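Local coordinates for protein Serpin48 (Tenebrio molitor, PDB 3OZQ) that inhibits the serine protease SPE with high specificity as a serpin of insect innate immunity, at residues A[175-180]-A[202-207]. Residues are numbered along the deposited sequence; the frame is centred on the assembly and turned at random.
Sequences WLVPFP and MYLDEQ
The Phe-179 ring is sandwiched by Met-202, in a Met-aromatic contact, and Leu-204, where the loop after strand 163-174 of this serpin packs on strand 196-205. Over one face of the ring, Met-202 CE makes a CH-pi contact 3.7 Å from the Phe-179 centroid, 17° off the normal. The sulfur approaches more obliquely, Met-202 SD standing 4.4 Å from the same centroid. A bend at chi3 (-65°) puts the methyl there, and the two side chains cross at about a right angle. Leu-204 CD1 lies over the opposite face, offset toward the rim, while Leu-204 CB touches Phe-179 CD1 at 3.8 Å. An alanine in place of Phe-179 would probably open a gap between Met-202 and Leu-204, leaving the thioether without its aromatic partner and free to turn. Two residues before Phe-179 the loop meets the same leucine: Leu-204 CD1 lies 3.3 Å from Val-177 O and also meets Val-177 CG1. That same CG1, anti to the backbone N (chi1 -174°), reaches the amide end of Gln-207, just beyond the corner where the chain leaves the strand. Pro-180 CD rests 3.4 Å from Tyr-203 O. Around this core, backbone hydrogen bonds tie Phe-179 to Glu-323, and Met-202 and Leu-204 to Leu-268 and Val-266 of strand 260-278. Trp-175 takes Phe-179 CE2 over one face of its indole, which is itself fixed by stacking on Phe-226 and by a hydrogen bond from NE1 to Ser-322 O.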
ATOM      1  N   TRP A 175       9.517   7.295 -14.401  1.00 44.13           N
ATOM      2  CA  TRP A 175       9.692   6.239 -15.386  1.00 46.06           C
ATOM      3  C   TRP A 175      11.144   6.238 -15.866  1.00 43.62           C
ATOM      4  O   TRP A 175      11.719   7.291 -16.104  1.00 46.72           O
ATOM      5  CB  TRP A 175       8.777   6.468 -16.597  1.00 46.95           C
ATOM      6  CG  TRP A 175       7.292   6.363 -16.325  1.00 42.28           C
ATOM      7  CD1 TRP A 175       6.335   7.301 -16.610  1.00 42.67           C
ATOM      8  CD2 TRP A 175       6.599   5.244 -15.755  1.00 39.69           C
ATOM      9  NE1 TRP A 175       5.091   6.836 -16.241  1.00 40.36           N
ATOM     10  CE2 TRP A 175       5.229   5.577 -15.713  1.00 41.98           C
ATOM     11  CE3 TRP A 175       7.005   3.992 -15.274  1.00 43.63           C
ATOM     12  CZ2 TRP A 175       4.261   4.702 -15.198  1.00 42.00           C
ATOM     13  CZ3 TRP A 175       6.036   3.123 -14.758  1.00 38.40           C
ATOM     14  CH2 TRP A 175       4.687   3.482 -14.733  1.00 36.22           C
ATOM     15  N   LEU A 176      11.733   5.059 -15.997  1.00 41.50           N
ATOM     16  CA  LEU A 176      13.041   4.938 -16.636  1.00 48.84           C
ATOM     17  C   LEU A 176      12.936   5.381 -18.098  1.00 48.94           C
ATOM     18  O   LEU A 176      13.841   6.014 -18.642  1.00 47.74           O
ATOM     19  CB  LEU A 176      13.533   3.496 -16.561  1.00 47.87           C
ATOM     20  CG  LEU A 176      14.867   3.177 -17.240  1.00 49.75           C
ATOM     21  CD1 LEU A 176      15.974   4.049 -16.676  1.00 47.22           C
ATOM     22  CD2 LEU A 176      15.196   1.700 -17.076  1.00 50.60           C
ATOM     23  N   VAL A 177      11.811   5.041 -18.718  1.00 46.13           N
ATOM     24  CA  VAL A 177      11.497   5.488 -20.066  1.00 49.41           C
ATOM     25  C   VAL A 177      10.118   6.108 -20.024  1.00 48.10           C
ATOM     26  O   VAL A 177       9.109   5.402 -20.041  1.00 44.51           O
ATOM     27  CB  VAL A 177      11.476   4.315 -21.060  1.00 47.54           C
ATOM     28  CG1 VAL A 177      11.302   4.828 -22.483  1.00 51.11           C
ATOM     29  CG2 VAL A 177      12.746   3.475 -20.927  1.00 52.11           C
ATOM     30  N   PRO A 178      10.066   7.438 -19.945  1.00 49.10           N
ATOM     31  CA  PRO A 178       8.798   8.161 -19.856  1.00 43.25           C
ATOM     32  C   PRO A 178       7.969   8.056 -21.139  1.00 48.54           C
ATOM     33  O   PRO A 178       8.506   7.737 -22.202  1.00 46.55           O
ATOM     34  CB  PRO A 178       9.239   9.607 -19.617  1.00 51.30           C
ATOM     35  CG  PRO A 178      10.638   9.679 -20.159  1.00 51.71           C
ATOM     36  CD  PRO A 178      11.231   8.337 -19.877  1.00 52.37           C
ATOM     37  N   PHE A 179       6.667   8.296 -21.020  1.00 47.84           N
ATOM     38  CA  PHE A 179       5.782   8.383 -22.179  1.00 46.97           C
ATOM     39  C   PHE A 179       5.854   9.792 -22.757  1.00 50.54           C
ATOM     40  O   PHE A 179       5.859  10.776 -22.004  1.00 49.65           O
ATOM     41  CB  PHE A 179       4.326   8.090 -21.780  1.00 44.67           C
ATOM     42  CG  PHE A 179       4.125   6.733 -21.175  1.00 46.82           C
ATOM     43  CD1 PHE A 179       3.660   5.680 -21.948  1.00 38.77           C
ATOM     44  CD2 PHE A 179       4.411   6.506 -19.827  1.00 39.96           C
ATOM     45  CE1 PHE A 179       3.483   4.426 -21.399  1.00 44.40           C
ATOM     46  CE2 PHE A 179       4.242   5.253 -19.273  1.00 40.46           C
ATOM     47  CZ  PHE A 179       3.771   4.211 -20.050  1.00 35.96           C
ATOM     48  N   PRO A 180       5.913   9.895 -24.099  1.00 54.12           N
ATOM     49  CA  PRO A 180       5.835  11.171 -24.823  1.00 51.08           C
ATOM     50  C   PRO A 180       4.416  11.722 -24.814  1.00 47.89           C
ATOM     51  O   PRO A 180       3.522  11.120 -25.396  1.00 52.50           O
ATOM     52  CB  PRO A 180       6.247  10.793 -26.251  1.00 58.43           C
ATOM     53  CG  PRO A 180       5.914   9.332 -26.373  1.00 57.24           C
ATOM     54  CD  PRO A 180       6.133   8.746 -24.998  1.00 46.74           C
ATOM     55  N   MET A 202      -1.764   6.968 -22.793  1.00 41.22           N
ATOM     56  CA  MET A 202      -0.380   7.266 -23.136  1.00 41.18           C
ATOM     57  C   MET A 202       0.207   6.120 -23.948  1.00 39.04           C
ATOM     58  O   MET A 202      -0.183   4.971 -23.763  1.00 37.67           O
ATOM     59  CB  MET A 202       0.460   7.452 -21.864  1.00 40.90           C
ATOM     60  CG  MET A 202      -0.198   8.258 -20.762  1.00 40.81           C
ATOM     61  SD  MET A 202       0.904   8.420 -19.325  1.00 42.91           S
ATOM     62  CE  MET A 202       1.008   6.708 -18.811  1.00 39.88           C
ATOM     63  N   TYR A 203       1.164   6.427 -24.820  1.00 40.98           N
ATOM     64  CA  TYR A 203       1.688   5.433 -25.750  1.00 37.13           C
ATOM     65  C   TYR A 203       3.211   5.391 -25.791  1.00 40.22           C
ATOM     66  O   TYR A 203       3.869   6.416 -25.932  1.00 45.31           O
ATOM     67  CB  TYR A 203       1.109   5.662 -27.167  1.00 42.10           C
ATOM     68  CG  TYR A 203      -0.378   5.410 -27.241  1.00 38.93           C
ATOM     69  CD1 TYR A 203      -0.871   4.174 -27.647  1.00 39.02           C
ATOM     70  CD2 TYR A 203      -1.288   6.398 -26.883  1.00 36.60           C
ATOM     71  CE1 TYR A 203      -2.225   3.930 -27.703  1.00 34.87           C
ATOM     72  CE2 TYR A 203      -2.644   6.162 -26.930  1.00 39.41           C
ATOM     73  CZ  TYR A 203      -3.105   4.925 -27.339  1.00 37.76           C
ATOM     74  OH  TYR A 203      -4.454   4.683 -27.365  1.00 39.39           O
ATOM     75  N   LEU A 204       3.762   4.188 -25.673  1.00 41.28           N
ATOM     76  CA  LEU A 204       5.203   3.981 -25.781  1.00 43.33           C
ATOM     77  C   LEU A 204       5.478   2.765 -26.648  1.00 46.19           C
ATOM     78  O   LEU A 204       5.035   1.662 -26.330  1.00 47.22           O
ATOM     79  CB  LEU A 204       5.821   3.768 -24.398  1.00 47.49           C
ATOM     80  CG  LEU A 204       7.024   4.611 -23.981  1.00 48.52           C
ATOM     81  CD1 LEU A 204       7.566   4.135 -22.616  1.00 44.57           C
ATOM     82  CD2 LEU A 204       8.106   4.576 -25.035  1.00 45.62           C
ATOM     83  N   ASP A 205       6.223   2.966 -27.734  1.00 46.19           N
ATOM     84  CA  ASP A 205       6.458   1.911 -28.718  1.00 49.59           C
ATOM     85  C   ASP A 205       7.879   1.358 -28.745  1.00 49.20           C
ATOM     86  O   ASP A 205       8.834   2.020 -28.335  1.00 50.54           O
ATOM     87  CB  ASP A 205       6.120   2.408 -30.126  1.00 51.30           C
ATOM     88  CG  ASP A 205       4.688   2.868 -30.257  1.00 51.82           C
ATOM     89  OD1 ASP A 205       3.808   2.279 -29.589  1.00 55.22           O
ATOM     90  OD2 ASP A 205       4.450   3.820 -31.032  1.00 56.93           O
ATOM     91  N   GLU A 206       7.998   0.139 -29.255  1.00 44.31           N
ATOM     92  CA  GLU A 206       9.291  -0.482 -29.513  1.00 54.69           C
ATOM     93  C   GLU A 206      10.269  -0.383 -28.341  1.00 54.23           C
ATOM     94  O   GLU A 206      11.452  -0.106 -28.541  1.00 51.05           O
ATOM     95  CB  GLU A 206       9.922   0.128 -30.771  1.00 58.55           C
ATOM     96  CG  GLU A 206       9.101  -0.060 -32.037  1.00 60.46           C
ATOM     97  CD  GLU A 206       9.261   1.097 -33.033  1.00 69.36           C
ATOM     98  OE1 GLU A 206       8.222   1.646 -33.478  1.00 64.04           O
ATOM     99  OE2 GLU A 206      10.415   1.459 -33.367  1.00 65.53           O
ATOM    100  N   GLN A 207       9.777  -0.614 -27.125  1.00 55.03           N
ATOM    101  CA  GLN A 207      10.638  -0.649 -25.949  1.00 45.32           C
ATOM    102  C   GLN A 207      10.807  -2.088 -25.491  1.00 49.90           C
ATOM    103  O   GLN A 207       9.923  -2.918 -25.704  1.00 50.01           O
ATOM    104  CB  GLN A 207      10.032   0.173 -24.808  1.00 52.97           C
ATOM    105  CG  GLN A 207       9.751   1.628 -25.144  1.00 51.44           C
ATOM    106  CD  GLN A 207      11.013   2.459 -25.255  1.00 55.46           C
ATOM    107  OE1 GLN A 207      11.006   3.540 -25.845  1.00 61.05           O
ATOM    108  NE2 GLN A 207      12.104   1.964 -24.682  1.00 54.66           N
TER